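M157 (Murid herpesvirus 1, PDB 2NYK) serves as a viral MHC class I-like ligand for Ly49 receptors of mouse natural killer cells. Local coordinates at residues Lys61-Val66 against Arg165-Lys170; Phe19-Glu24 against Glu159-Trp164; Val29-Val34 against Ser90-Gln95; Met81-Leu86 against Gln95-Arg100. The protein carries 1 engineered substitution. All blocks are in the same frame, centred on the assembly; numbering follows the deposited sequence.

Contact 1: residues Lys61-Val66 against Arg165-Lys170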
loop_
_atom_site.group_PDB
_atom_site.type_symbol
_atom_site.label_atom_id
_atom_site.label_comp_id
_atom_site.label_asym_id
_atom_site.label_seq_id
_atom_site.Cartn_x
_atom_site.Cartn_y
_atom_site.Cartn_z
ATOM N N LYS A 61 -3.880 -11.939 -2.706
ATOM C CA LYS A 61 -4.456 -13.000 -3.542
ATOM C C LYS A 61 -4.493 -12.666 -5.021
ATOM O O LYS A 61 -4.470 -13.568 -5.836
ATOM C CB LYS A 61 -5.880 -13.374 -3.066
ATOM C CG LYS A 61 -5.952 -13.884 -1.628
ATOM C CD LYS A 61 -5.145 -15.161 -1.412
ATOM C CE LYS A 61 -5.191 -15.635 0.043
ATOM N NZ LYS A 61 -6.591 -15.652 0.610
ATOM N N ILE A 62 -4.610 -11.381 -5.371
ATOM C CA ILE A 62 -4.653 -11.007 -6.787
ATOM C C ILE A 62 -3.296 -10.495 -7.267
ATOM O O ILE A 62 -3.186 -9.918 -8.355
ATOM C CB ILE A 62 -5.763 -9.953 -7.092
ATOM C CG1 ILE A 62 -5.527 -8.662 -6.288
ATOM C CG2 ILE A 62 -7.162 -10.544 -6.827
ATOM C CD1 ILE A 62 -6.529 -7.560 -6.591
ATOM N N CYS A 63 -2.277 -10.678 -6.426
ATOM C CA CYS A 63 -0.903 -10.284 -6.749
ATOM C C CYS A 63 -0.198 -11.392 -7.547
ATOM O O CYS A 63 -0.540 -12.565 -7.411
ATOM C CB CYS A 63 -0.104 -9.980 -5.467
ATOM S SG CYS A 63 -0.546 -8.406 -4.687
ATOM N N PRO A 64 0.785 -11.016 -8.395
ATOM C CA PRO A 64 1.560 -12.050 -9.061
ATOM C C PRO A 64 2.421 -12.786 -8.034
ATOM O O PRO A 64 2.699 -12.249 -6.956
ATOM C CB PRO A 64 2.438 -11.255 -10.037
ATOM C CG PRO A 64 2.588 -9.918 -9.400
ATOM C CD PRO A 64 1.229 -9.658 -8.791
ATOM N N ASP A 65 2.827 -14.008 -8.335
ATOM C CA ASP A 65 3.714 -14.688 -7.393
ATOM C C ASP A 65 5.068 -13.995 -7.420
ATOM O O ASP A 65 5.542 -13.599 -8.476
ATOM C CB ASP A 65 3.866 -16.172 -7.719
ATOM C CG ASP A 65 4.753 -16.892 -6.709
ATOM O OD1 ASP A 65 4.423 -16.849 -5.497
ATOM O OD2 ASP A 65 5.787 -17.468 -7.124
ATOM N N VAL A 66 5.671 -13.817 -6.251
ATOM C CA VAL A 66 7.012 -13.241 -6.164
ATOM C C VAL A 66 7.943 -14.287 -5.559
ATOM O O VAL A 66 7.948 -14.514 -4.333
ATOM C CB VAL A 66 7.033 -11.891 -5.368
ATOM C CG1 VAL A 66 8.444 -11.283 -5.357
ATOM C CG2 VAL A 66 6.015 -10.891 -5.959
ATOM N N ARG A 165 0.520 -4.943 -13.916
ATOM C CA ARG A 165 -0.556 -4.141 -14.480
ATOM C C ARG A 165 -1.959 -4.631 -14.099
ATOM O O ARG A 165 -2.751 -3.870 -13.591
ATOM C CB ARG A 165 -0.447 -4.043 -16.003
ATOM C CG ARG A 165 -1.665 -3.397 -16.602
ATOM C CD ARG A 165 -1.451 -2.990 -18.053
ATOM N NE ARG A 165 -1.239 -4.123 -18.950
ATOM C CZ ARG A 165 -2.201 -4.925 -19.416
ATOM N NH1 ARG A 165 -3.462 -4.744 -19.055
ATOM N NH2 ARG A 165 -1.895 -5.904 -20.268
ATOM N N SER A 166 -2.257 -5.896 -14.375
ATOM C CA SER A 166 -3.570 -6.456 -14.084
ATOM C C SER A 166 -3.926 -6.323 -12.592
ATOM O O SER A 166 -5.041 -5.973 -12.253
ATOM C CB SER A 166 -3.606 -7.925 -14.513
ATOM O OG SER A 166 -4.820 -8.536 -14.107
ATOM N N THR A 167 -2.967 -6.605 -11.716
ATOM C CA THR A 167 -3.162 -6.472 -10.263
ATOM C C THR A 167 -3.532 -5.045 -9.892
ATOM O O THR A 167 -4.484 -4.821 -9.171
ATOM C CB THR A 167 -1.893 -6.918 -9.494
ATOM O OG1 THR A 167 -1.654 -8.294 -9.785
ATOM C CG2 THR A 167 -2.075 -6.739 -7.969
ATOM N N VAL A 168 -2.816 -4.074 -10.442
ATOM C CA VAL A 168 -3.036 -2.679 -10.095
ATOM C C VAL A 168 -4.378 -2.139 -10.612
ATOM O O VAL A 168 -5.026 -1.345 -9.949
ATOM C CB VAL A 168 -1.888 -1.803 -10.624
ATOM C CG1 VAL A 168 -2.186 -0.333 -10.359
ATOM C CG2 VAL A 168 -0.574 -2.205 -9.965
ATOM N N GLN A 169 -4.778 -2.552 -11.808
ATOM C CA GLN A 169 -6.077 -2.168 -12.355
ATOM C C GLN A 169 -7.206 -2.732 -11.474
ATOM O O GLN A 169 -8.157 -2.029 -11.154
ATOM C CB GLN A 169 -6.200 -2.623 -13.830
ATOM C CG GLN A 169 -5.078 -2.036 -14.724
ATOM C CD GLN A 169 -5.211 -2.358 -16.222
ATOM O OE1 GLN A 169 -5.158 -3.517 -16.634
ATOM N NE2 GLN A 169 -5.354 -1.312 -17.040
ATOM N N LYS A 170 -7.083 -3.988 -11.069
ATOM C CA LYS A 170 -8.090 -4.604 -10.179
ATOM C C LYS A 170 -8.176 -3.891 -8.832
ATOM O O LYS A 170 -9.271 -3.610 -8.340
ATOM C CB LYS A 170 -7.777 -6.071 -9.929
ATOM C CG LYS A 170 -7.937 -6.956 -11.131
ATOM C CD LYS A 170 -7.866 -8.417 -10.705
ATOM C CE LYS A 170 -8.239 -9.357 -11.849
ATOM N NZ LYS A 170 -7.196 -9.454 -12.908
HETATM O O HOH W 1 -5.049 -10.208 -11.164
#
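Thr-167 and Ile-62 carry most of this contact, with the aliphatic base of Lys-170 completing it. The hydroxyl OG1 of Thr-167 donates to the carbonyl O of Ile-62 at 2.7 Å, lying in the carbonyl plane on a lone pair, with a C=O...donor angle of 144°. With OG1 anti to its own carbonyl carbon (chi1 -62°), the hydroxyl is set toward Ile-62 O; the other branch, CG2 of Thr-167, lies 4.0 Å from SG of Cys-63. Threonine therefore suits a buried helix position facing a loop: one branch binds a backbone oxygen, the other packs against sulfur. CD of Pro-64 also rests 3.3 Å from Thr-167 OG1. Ile-62 reaches the next turn of the helix, where its CD1 meets CB of Lys-170 at 3.9 Å. The ammonium NZ of the exposed Lys-170 donates to a water 2.9 Å away, which in turn gives a weak bond to Ile-62 O; NZ also bonds weakly to Ser-166 OG. A disulfide joins Cys-63 to Cys-60 within the loop and probably stiffens it. The loop runs from strand 58-59 to helix 71-90 and lies beside helix 157-173, with Cys-63 also touching Val-47 of strand 46-51 and Pro-64 touching Trp-164 one turn back along the helix.

Contact 2: residues Phe19-Glu24 against Glu159-Trp164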
loop_
_atom_site.group_PDB
_atom_site.type_symbol
_atom_site.label_atom_id
_atom_site.label_comp_id
_atom_site.label_asym_id
_atom_site.label_seq_id
_atom_site.Cartn_x
_atom_site.Cartn_y
_atom_site.Cartn_z
ATOM N N PHE A 19 -0.371 1.878 -19.433
ATOM C CA PHE A 19 -0.857 1.952 -18.060
ATOM C C PHE A 19 0.171 2.528 -17.076
ATOM O O PHE A 19 1.239 1.949 -16.869
ATOM C CB PHE A 19 -1.342 0.579 -17.593
ATOM C CG PHE A 19 -1.983 0.601 -16.242
ATOM C CD1 PHE A 19 -3.163 1.312 -16.030
ATOM C CD2 PHE A 19 -1.395 -0.070 -15.178
ATOM C CE1 PHE A 19 -3.759 1.348 -14.763
ATOM C CE2 PHE A 19 -1.976 -0.047 -13.925
ATOM C CZ PHE A 19 -3.155 0.655 -13.712
ATOM N N THR A 20 -0.171 3.673 -16.485
ATOM C CA THR A 20 0.678 4.371 -15.525
ATOM C C THR A 20 0.322 4.002 -14.080
ATOM O O THR A 20 -0.862 3.865 -13.720
ATOM C CB THR A 20 0.590 5.919 -15.736
ATOM O OG1 THR A 20 1.094 6.243 -17.036
ATOM C CG2 THR A 20 1.403 6.692 -14.681
ATOM N N PHE A 21 1.356 3.808 -13.264
ATOM C CA PHE A 21 1.185 3.480 -11.842
ATOM C C PHE A 21 2.502 3.601 -11.095
ATOM O O PHE A 21 3.544 3.753 -11.705
ATOM C CB PHE A 21 0.556 2.092 -11.650
ATOM C CG PHE A 21 1.481 0.916 -11.964
ATOM C CD1 PHE A 21 2.190 0.282 -10.952
ATOM C CD2 PHE A 21 1.574 0.408 -13.266
ATOM C CE1 PHE A 21 3.032 -0.802 -11.233
ATOM C CE2 PHE A 21 2.369 -0.691 -13.570
ATOM C CZ PHE A 21 3.117 -1.314 -12.550
ATOM N N THR A 22 2.435 3.558 -9.773
ATOM C CA THR A 22 3.617 3.679 -8.930
ATOM C C THR A 22 3.758 2.406 -8.104
ATOM O O THR A 22 2.771 1.689 -7.850
ATOM C CB THR A 22 3.536 4.920 -7.971
ATOM O OG1 THR A 22 2.604 4.653 -6.912
ATOM C CG2 THR A 22 3.081 6.179 -8.727
ATOM N N MET A 23 5.000 2.109 -7.733
ATOM C CA MET A 23 5.326 1.008 -6.862
ATOM C C MET A 23 6.303 1.538 -5.828
ATOM O O MET A 23 7.211 2.340 -6.157
ATOM C CB MET A 23 5.930 -0.156 -7.648
ATOM C CG MET A 23 6.108 -1.445 -6.829
ATOM S SD MET A 23 6.283 -2.968 -7.864
ATOM C CE MET A 23 5.375 -2.487 -9.321
ATOM N N GLU A 24 6.098 1.126 -4.575
ATOM C CA GLU A 24 6.935 1.597 -3.478
ATOM C C GLU A 24 7.564 0.385 -2.865
ATOM O O GLU A 24 6.861 -0.525 -2.413
ATOM C CB GLU A 24 6.097 2.366 -2.457
ATOM C CG GLU A 24 5.346 3.644 -3.020
ATOM C CD GLU A 24 4.115 3.337 -3.885
ATOM O OE1 GLU A 24 3.325 2.433 -3.558
ATOM O OE2 GLU A 24 3.928 4.007 -4.919
ATOM N N GLU A 159 9.209 -5.795 -17.572
ATOM C CA GLU A 159 8.849 -6.997 -16.845
ATOM C C GLU A 159 7.930 -6.673 -15.654
ATOM O O GLU A 159 6.931 -7.357 -15.440
ATOM C CB GLU A 159 10.103 -7.751 -16.370
ATOM C CG GLU A 159 9.797 -9.159 -15.936
ATOM C CD GLU A 159 10.984 -9.880 -15.328
ATOM O OE1 GLU A 159 12.160 -9.526 -15.632
ATOM O OE2 GLU A 159 10.728 -10.829 -14.551
ATOM N N ILE A 160 8.293 -5.649 -14.876
ATOM C CA ILE A 160 7.501 -5.246 -13.695
ATOM C C ILE A 160 6.080 -4.838 -14.070
ATOM O O ILE A 160 5.112 -5.330 -13.490
ATOM C CB ILE A 160 8.211 -4.131 -12.885
ATOM C CG1 ILE A 160 9.597 -4.622 -12.380
ATOM C CG2 ILE A 160 7.366 -3.737 -11.690
ATOM C CD1 ILE A 160 10.538 -3.478 -11.875
ATOM N N LYS A 161 5.953 -3.940 -15.045
ATOM C CA LYS A 161 4.648 -3.504 -15.544
ATOM C C LYS A 161 3.829 -4.672 -16.070
ATOM O O LYS A 161 2.650 -4.802 -15.747
ATOM C CB LYS A 161 4.823 -2.434 -16.628
ATOM C CG LYS A 161 5.451 -1.124 -16.124
ATOM C CD LYS A 161 5.264 0.030 -17.118
ATOM C CE LYS A 161 3.898 0.716 -16.947
ATOM N NZ LYS A 161 3.689 1.704 -18.057
ATOM N N ASN A 162 4.469 -5.558 -16.825
ATOM C CA ASN A 162 3.785 -6.749 -17.352
ATOM C C ASN A 162 3.250 -7.638 -16.228
ATOM O O ASN A 162 2.121 -8.115 -16.275
ATOM C CB ASN A 162 4.699 -7.539 -18.296
ATOM C CG ASN A 162 4.069 -8.849 -18.768
ATOM O OD1 ASN A 162 4.355 -9.914 -18.219
ATOM N ND2 ASN A 162 3.210 -8.770 -19.784
ATOM N N ARG A 163 4.073 -7.816 -15.202
ATOM C CA ARG A 163 3.727 -8.629 -14.028
ATOM C C ARG A 163 2.619 -8.025 -13.163
ATOM O O ARG A 163 1.777 -8.763 -12.626
ATOM C CB ARG A 163 4.970 -8.852 -13.159
ATOM C CG ARG A 163 5.883 -9.901 -13.670
ATOM C CD ARG A 163 7.303 -9.819 -13.047
ATOM N NE ARG A 163 7.308 -9.950 -11.592
ATOM C CZ ARG A 163 6.764 -10.963 -10.926
ATOM N NH1 ARG A 163 6.153 -11.949 -11.575
ATOM N NH2 ARG A 163 6.826 -10.995 -9.600
ATOM N N TRP A 164 2.607 -6.697 -13.038
ATOM C CA TRP A 164 1.723 -6.014 -12.079
ATOM C C TRP A 164 0.514 -5.278 -12.629
ATOM O O TRP A 164 -0.418 -4.995 -11.878
ATOM C CB TRP A 164 2.539 -5.047 -11.211
ATOM C CG TRP A 164 3.413 -5.816 -10.244
ATOM C CD1 TRP A 164 4.676 -6.309 -10.467
ATOM C CD2 TRP A 164 3.070 -6.169 -8.910
ATOM N NE1 TRP A 164 5.133 -6.954 -9.342
ATOM C CE2 TRP A 164 4.154 -6.887 -8.375
ATOM C CE3 TRP A 164 1.940 -5.942 -8.109
ATOM C CZ2 TRP A 164 4.146 -7.377 -7.061
ATOM C CZ3 TRP A 164 1.925 -6.449 -6.826
ATOM C CH2 TRP A 164 3.017 -7.155 -6.315
HETATM O O HOH W 2 2.508 4.373 -18.415
#
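The ammonium NZ of Lys-161 is gripped by several oxygens at the point where Phe-19 leads into strand 21-30. It donates to Phe-19 O at 2.7 Å, from above the carbonyl plane, and to a water at 2.9 Å that also bonds Thr-20 OG1. The carbonyls of Asp-16 and Gly-107 accept from NZ as well, so three carbonyl oxygens and a water probably share the charge of this buried amine. Lysine fits here because its long chain can pass an apolar neighbour before reaching them: CE of Lys-161 lies 4.0 Å from CE2 of Phe-21, and the two side chains run past each other in opposite directions. A bend at chi3 (84°) turns that CE out of the extended course, toward Phe-19 O. CZ of Phe-21 also lies 4.0 Å from CB of Trp-164. Two residues farther along the strand, Met-23 crosses the indole at about a right angle. Its SD sits 4.4 Å from the centroid of the five-membered ring of Trp-164 and only 7° off the normal, a Met-aromatic contact, while CE makes a CH-pi contact over the face. CE of Met-23 is also pressed tightly against CG2 of Ile-160, at 3.3 Å. Flexible methionine can follow the flat indole, whose NE1 is held by Glu-72. Strand and helix axes, 10.9 Å apart, make an angle of 100°: a helix laid across an antiparallel sheet, as in the MHC class I platform fold.

Contact 3: residues Val29-Val34 against Ser90-Gln95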
loop_
_atom_site.group_PDB
_atom_site.type_symbol
_atom_site.label_atom_id
_atom_site.label_comp_id
_atom_site.label_asym_id
_atom_site.label_seq_id
_atom_site.Cartn_x
_atom_site.Cartn_y
_atom_site.Cartn_z
ATOM N N VAL A 29 15.651 -2.358 8.494
ATOM C CA VAL A 29 16.548 -3.228 9.246
ATOM C C VAL A 29 16.782 -2.600 10.633
ATOM O O VAL A 29 17.061 -1.409 10.740
ATOM C CB VAL A 29 17.883 -3.423 8.485
ATOM C CG1 VAL A 29 18.937 -4.018 9.382
ATOM C CG2 VAL A 29 17.682 -4.310 7.258
ATOM N N THR A 30 16.634 -3.396 11.688
ATOM C CA THR A 30 16.838 -2.902 13.060
ATOM C C THR A 30 17.921 -3.723 13.746
ATOM O O THR A 30 18.056 -4.913 13.469
ATOM C CB THR A 30 15.532 -2.948 13.914
ATOM O OG1 THR A 30 14.452 -2.335 13.202
ATOM C CG2 THR A 30 15.707 -2.221 15.254
ATOM N N ARG A 31 18.702 -3.074 14.615
ATOM C CA ARG A 31 19.629 -3.779 15.526
ATOM C C ARG A 31 18.839 -4.687 16.462
ATOM O O ARG A 31 17.962 -4.215 17.209
ATOM C CB ARG A 31 20.452 -2.780 16.353
ATOM C CG ARG A 31 21.458 -1.977 15.551
ATOM C CD ARG A 31 22.882 -2.559 15.657
ATOM N NE ARG A 31 23.825 -1.799 14.831
ATOM C CZ ARG A 31 24.035 -0.484 14.937
ATOM N NH1 ARG A 31 23.359 0.236 15.829
ATOM N NH2 ARG A 31 24.907 0.116 14.139
ATOM N N GLY A 32 19.141 -5.992 16.405
ATOM C CA GLY A 32 18.349 -6.971 17.144
ATOM C C GLY A 32 17.617 -7.924 16.213
ATOM O O GLY A 32 16.749 -8.688 16.649
ATOM N N GLY A 33 17.966 -7.859 14.929
ATOM C CA GLY A 33 17.501 -8.818 13.935
ATOM C C GLY A 33 16.109 -8.645 13.347
ATOM O O GLY A 33 15.680 -9.476 12.550
ATOM N N VAL A 34 15.393 -7.590 13.741
ATOM C CA VAL A 34 14.049 -7.348 13.213
ATOM C C VAL A 34 14.127 -6.581 11.888
ATOM O O VAL A 34 14.528 -5.415 11.857
ATOM C CB VAL A 34 13.138 -6.609 14.230
ATOM C CG1 VAL A 34 11.780 -6.297 13.620
ATOM C CG2 VAL A 34 12.958 -7.445 15.487
ATOM N N SER A 90 29.211 1.167 9.681
ATOM C CA SER A 90 29.422 2.549 10.170
ATOM C C SER A 90 28.158 3.363 10.449
ATOM O O SER A 90 28.026 4.492 9.951
ATOM C CB SER A 90 30.316 3.331 9.177
ATOM O OG SER A 90 29.579 3.641 7.987
ATOM N N LEU A 91 27.241 2.804 11.247
ATOM C CA LEU A 91 26.071 3.579 11.697
ATOM C C LEU A 91 25.625 3.142 13.096
ATOM O O LEU A 91 24.540 2.578 13.270
ATOM C CB LEU A 91 24.899 3.495 10.680
ATOM C CG LEU A 91 24.983 4.122 9.273
ATOM C CD1 LEU A 91 23.801 3.686 8.429
ATOM C CD2 LEU A 91 25.056 5.644 9.300
ATOM N N TRP A 92 26.474 3.410 14.094
ATOM C CA TRP A 92 26.175 3.022 15.478
ATOM C C TRP A 92 25.298 4.032 16.216
ATOM O O TRP A 92 24.719 3.706 17.257
ATOM C CB TRP A 92 27.457 2.760 16.275
ATOM C CG TRP A 92 28.166 1.492 15.900
ATOM C CD1 TRP A 92 27.859 0.220 16.312
ATOM C CD2 TRP A 92 29.316 1.376 15.049
ATOM N NE1 TRP A 92 28.747 -0.681 15.764
ATOM C CE2 TRP A 92 29.650 -0.001 14.985
ATOM C CE3 TRP A 92 30.095 2.301 14.333
ATOM C CZ2 TRP A 92 30.731 -0.475 14.231
ATOM C CZ3 TRP A 92 31.167 1.832 13.585
ATOM C CH2 TRP A 92 31.477 0.453 13.543
ATOM N N ASP A 93 25.200 5.250 15.683
ATOM C CA ASP A 93 24.317 6.274 16.254
ATOM C C ASP A 93 22.843 6.048 15.882
ATOM O O ASP A 93 22.006 6.943 16.027
ATOM C CB ASP A 93 24.786 7.686 15.866
ATOM C CG ASP A 93 25.072 7.829 14.366
ATOM O OD1 ASP A 93 24.346 7.180 13.518
ATOM O OD2 ASP A 93 26.033 8.607 14.030
ATOM N N THR A 94 22.540 4.841 15.401
ATOM C CA THR A 94 21.181 4.453 15.034
ATOM C C THR A 94 20.908 2.984 15.353
ATOM O O THR A 94 21.767 2.128 15.174
ATOM C CB THR A 94 20.844 4.786 13.535
ATOM O OG1 THR A 94 19.430 4.674 13.324
ATOM C CG2 THR A 94 21.581 3.874 12.555
ATOM N N GLN A 95 19.702 2.714 15.835
ATOM C CA GLN A 95 19.262 1.360 16.134
ATOM C C GLN A 95 18.519 0.745 14.956
ATOM O O GLN A 95 18.256 -0.459 14.944
ATOM C CB GLN A 95 18.369 1.352 17.377
ATOM C CG GLN A 95 19.127 1.589 18.677
ATOM C CD GLN A 95 20.235 0.565 18.899
ATOM O OE1 GLN A 95 19.978 -0.637 19.033
ATOM N NE2 GLN A 95 21.476 1.041 18.926
#
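Arg-31 reaches from the end of strand 21-30 along the loop 90-95, crossing the side chain of Gln-95 at about a right angle, with the guanidinium and amide planes 54° apart. The amide does not stack on the guanidinium: NE2 of Gln-95 lies near the guanidinium plane at its edge, and OE1 of Gln-95 touches the aliphatic part of Arg-31, 3.5 Å from CB. A bend at chi2 sets CD of Arg-31 off the extended course. At the far end NH2 of Arg-31 donates to Leu-91 O at 2.6 Å, with the N-H...O angle only 135° and the donor well above the carbonyl plane. NH2 has a second acceptor in Leu-87 O, near the end of helix 71-90. NH1 of Arg-31 comes within 2.6 Å of Thr-94 O. Trp-92 approaches the group from one face, its CD1 3.7 Å from NH2 of Arg-31. Arginine suits this place because a group with several N-H can bond the carbonyls of both Leu-91, in the loop, and Leu-87, on the helix, while its CB and CG lie against the oxygens of Gln-95.

The backbones join too. Thr-30 to Gly-33 form a type II beta turn of the hairpin joining strands 21-30 and 35-41 in the MHC class I-like platform sheet. At the second residue of the turn, Arg-31 N donates to Gln-95 O at 2.7 Å in a nearly straight bond (166°), carrying the pairing with the chain that becomes strand 96-106 past the strand end. Gly-32, with its positive phi, takes a turn conformation in which a CB would collide with the preceding carbonyl O. CG2 of Thr-30 packs 3.1 Å from Gln-95 O.

Contact 4: residues Met81-Leu86 against Gln95-Arg100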
loop_
_atom_site.group_PDB
_atom_site.type_symbol
_atom_site.label_atom_id
_atom_site.label_comp_id
_atom_site.label_asym_id
_atom_site.label_seq_id
_atom_site.Cartn_x
_atom_site.Cartn_y
_atom_site.Cartn_z
ATOM N N MET A 81 20.496 -6.408 2.376
ATOM C CA MET A 81 21.916 -6.717 2.619
ATOM C C MET A 81 22.748 -5.448 2.733
ATOM O O MET A 81 23.615 -5.342 3.605
ATOM C CB MET A 81 22.486 -7.616 1.517
ATOM C CG MET A 81 21.831 -8.984 1.465
ATOM S SD MET A 81 22.579 -10.143 0.310
ATOM C CE MET A 81 22.178 -9.418 -1.278
ATOM N N ARG A 82 22.458 -4.494 1.853
ATOM C CA ARG A 82 23.093 -3.187 1.855
ATOM C C ARG A 82 22.923 -2.451 3.179
ATOM O O ARG A 82 23.891 -1.890 3.704
ATOM C CB ARG A 82 22.507 -2.343 0.735
ATOM C CG ARG A 82 23.062 -0.962 0.620
ATOM C CD ARG A 82 22.132 -0.159 -0.236
ATOM N NE ARG A 82 22.639 1.171 -0.511
ATOM C CZ ARG A 82 21.867 2.200 -0.845
ATOM N NH1 ARG A 82 20.544 2.044 -0.944
ATOM N NH2 ARG A 82 22.421 3.388 -1.075
ATOM N N LEU A 83 21.695 -2.444 3.701
ATOM C CA LEU A 83 21.391 -1.776 4.969
ATOM C C LEU A 83 22.058 -2.468 6.158
ATOM O O LEU A 83 22.547 -1.793 7.058
ATOM C CB LEU A 83 19.884 -1.662 5.209
ATOM C CG LEU A 83 18.939 -0.939 4.240
ATOM C CD1 LEU A 83 17.654 -0.631 4.973
ATOM C CD2 LEU A 83 19.535 0.336 3.625
ATOM N N ASN A 84 22.060 -3.801 6.158
ATOM C CA ASN A 84 22.773 -4.598 7.170
ATOM C C ASN A 84 24.233 -4.208 7.237
ATOM O O ASN A 84 24.786 -4.053 8.322
ATOM C CB ASN A 84 22.707 -6.092 6.854
ATOM C CG ASN A 84 21.324 -6.665 7.027
ATOM O OD1 ASN A 84 20.652 -6.411 8.025
ATOM N ND2 ASN A 84 20.896 -7.472 6.063
ATOM N N ASN A 85 24.849 -4.066 6.065
ATOM C CA ASN A 85 26.231 -3.618 5.951
ATOM C C ASN A 85 26.451 -2.239 6.536
ATOM O O ASN A 85 27.423 -2.026 7.251
ATOM C CB ASN A 85 26.698 -3.633 4.495
ATOM C CG ASN A 85 27.227 -4.983 4.070
ATOM O OD1 ASN A 85 26.595 -6.026 4.322
ATOM N ND2 ASN A 85 28.394 -4.975 3.412
ATOM N N LEU A 86 25.544 -1.312 6.233
ATOM C CA LEU A 86 25.631 0.050 6.742
ATOM C C LEU A 86 25.589 0.104 8.266
ATOM O O LEU A 86 26.335 0.866 8.883
ATOM C CB LEU A 86 24.523 0.926 6.152
ATOM C CG LEU A 86 24.698 1.345 4.683
ATOM C CD1 LEU A 86 23.358 1.861 4.119
ATOM C CD2 LEU A 86 25.840 2.380 4.531
ATOM N N GLN A 95 19.702 2.714 15.835
ATOM C CA GLN A 95 19.262 1.360 16.134
ATOM C C GLN A 95 18.519 0.745 14.956
ATOM O O GLN A 95 18.256 -0.459 14.944
ATOM C CB GLN A 95 18.369 1.352 17.377
ATOM C CG GLN A 95 19.127 1.589 18.677
ATOM C CD GLN A 95 20.235 0.565 18.899
ATOM O OE1 GLN A 95 19.978 -0.637 19.033
ATOM N NE2 GLN A 95 21.476 1.041 18.926
ATOM N N ARG A 96 18.187 1.576 13.967
ATOM C CA ARG A 96 17.468 1.108 12.792
ATOM C C ARG A 96 17.717 1.956 11.549
ATOM O O ARG A 96 18.094 3.126 11.628
ATOM C CB ARG A 96 15.964 1.002 13.080
ATOM C CG ARG A 96 15.332 2.292 13.561
ATOM C CD ARG A 96 14.199 2.022 14.576
ATOM N NE ARG A 96 13.260 0.986 14.124
ATOM C CZ ARG A 96 12.466 1.094 13.057
ATOM N NH1 ARG A 96 12.495 2.188 12.303
ATOM N NH2 ARG A 96 11.647 0.098 12.739
ATOM N N ILE A 97 17.497 1.348 10.391
ATOM C CA ILE A 97 17.612 2.069 9.126
ATOM C C ILE A 97 16.521 1.588 8.169
ATOM O O ILE A 97 16.220 0.397 8.093
ATOM C CB ILE A 97 19.008 1.900 8.485
ATOM C CG1 ILE A 97 19.133 2.741 7.212
ATOM C CG2 ILE A 97 19.293 0.420 8.193
ATOM C CD1 ILE A 97 20.537 2.840 6.679
ATOM N N CYS A 98 15.932 2.533 7.458
ATOM C CA CYS A 98 14.919 2.207 6.484
ATOM C C CYS A 98 15.242 2.876 5.154
ATOM O O CYS A 98 15.748 4.004 5.119
ATOM C CB CYS A 98 13.551 2.631 7.013
ATOM S SG CYS A 98 12.197 2.247 5.903
ATOM N N VAL A 99 14.962 2.163 4.061
ATOM C CA VAL A 99 15.075 2.729 2.720
ATOM C C VAL A 99 13.745 2.541 1.995
ATOM O O VAL A 99 13.113 1.495 2.134
ATOM C CB VAL A 99 16.264 2.136 1.917
ATOM C CG1 VAL A 99 16.118 0.590 1.720
ATOM C CG2 VAL A 99 16.429 2.833 0.571
ATOM N N ARG A 100 13.328 3.556 1.237
ATOM C CA ARG A 100 12.092 3.489 0.462
ATOM C C ARG A 100 12.275 4.032 -0.955
ATOM O O ARG A 100 12.682 5.174 -1.125
ATOM C CB ARG A 100 10.992 4.296 1.166
ATOM C CG ARG A 100 9.613 4.247 0.480
ATOM C CD ARG A 100 8.638 5.206 1.230
ATOM N NE ARG A 100 7.314 5.290 0.595
ATOM C CZ ARG A 100 6.384 4.326 0.635
ATOM N NH1 ARG A 100 6.615 3.181 1.267
ATOM N NH2 ARG A 100 5.216 4.495 0.028
#
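Leu-83 of helix 71-90 lies over Ile-97 and Val-99 of strand 96-106, a helix-on-sheet contact of the MHC class I-like platform with no hydrogen bond between the segments. CB of Leu-83 meets CG2 of Ile-97 at 3.7 Å, and both methyls of Leu-83, CD1 at 3.8 Å and CD2 at 3.9 Å, meet CG1 of Val-99 from one side. At the next turn of the helix, Leu-86 CD1 touches Ile-97 CD1 at 3.9 Å, the two side chains crossing at about a right angle. Leucine suits the helix because its fork can touch two strand residues at once; the beta-branched isoleucine and valine suit an extended strand and offer methyls close to the backbone. Ile-97 and Val-99 both face the helix, whereas the intervening Cys-98 turns to the other side. CG1 of Val-99 stands between its own backbone N and carbonyl carbon (chi1 61°), which brings it under the leucine. The helix and strand axes, 9.1 Å apart, run at 147°. The strand itself is fixed by backbone pairing of Ile-97 with Val-29 and Val-99 with Val-27 on one edge, and of Cys-98 with Thr-117 on the other. Farther out, Arg-82 extends past Val-99, its NH1 hydrogen-bonded to OE1 of Gln-79.

In the fold
The four contacts lie on one MHC class I-like platform, two of them (2 and 4) setting a helix on its antiparallel sheet. Contacts 1 and 2 share helix 157-173, with centres 10 Å apart, and touch through a probable hydrogen bond from Arg-163 to Asp-65 O. Contacts 3 and 4, centres 8 Å apart, share Gln-95 and gather round helix 71-90 and the start of strand 96-106. The pairs are far apart: contacts 1 and 3 are 33 Å between centres. Strand 21-30 spans the gap, entering contact 2 at its beginning and contact 3 at its end. Along the chain contact 1 crosses contacts 2 and 3, and contact 4 is nested inside its loop; contacts 3 and 4 are nested within the long loop closed by contact 2, so distant sequence meets on one platform.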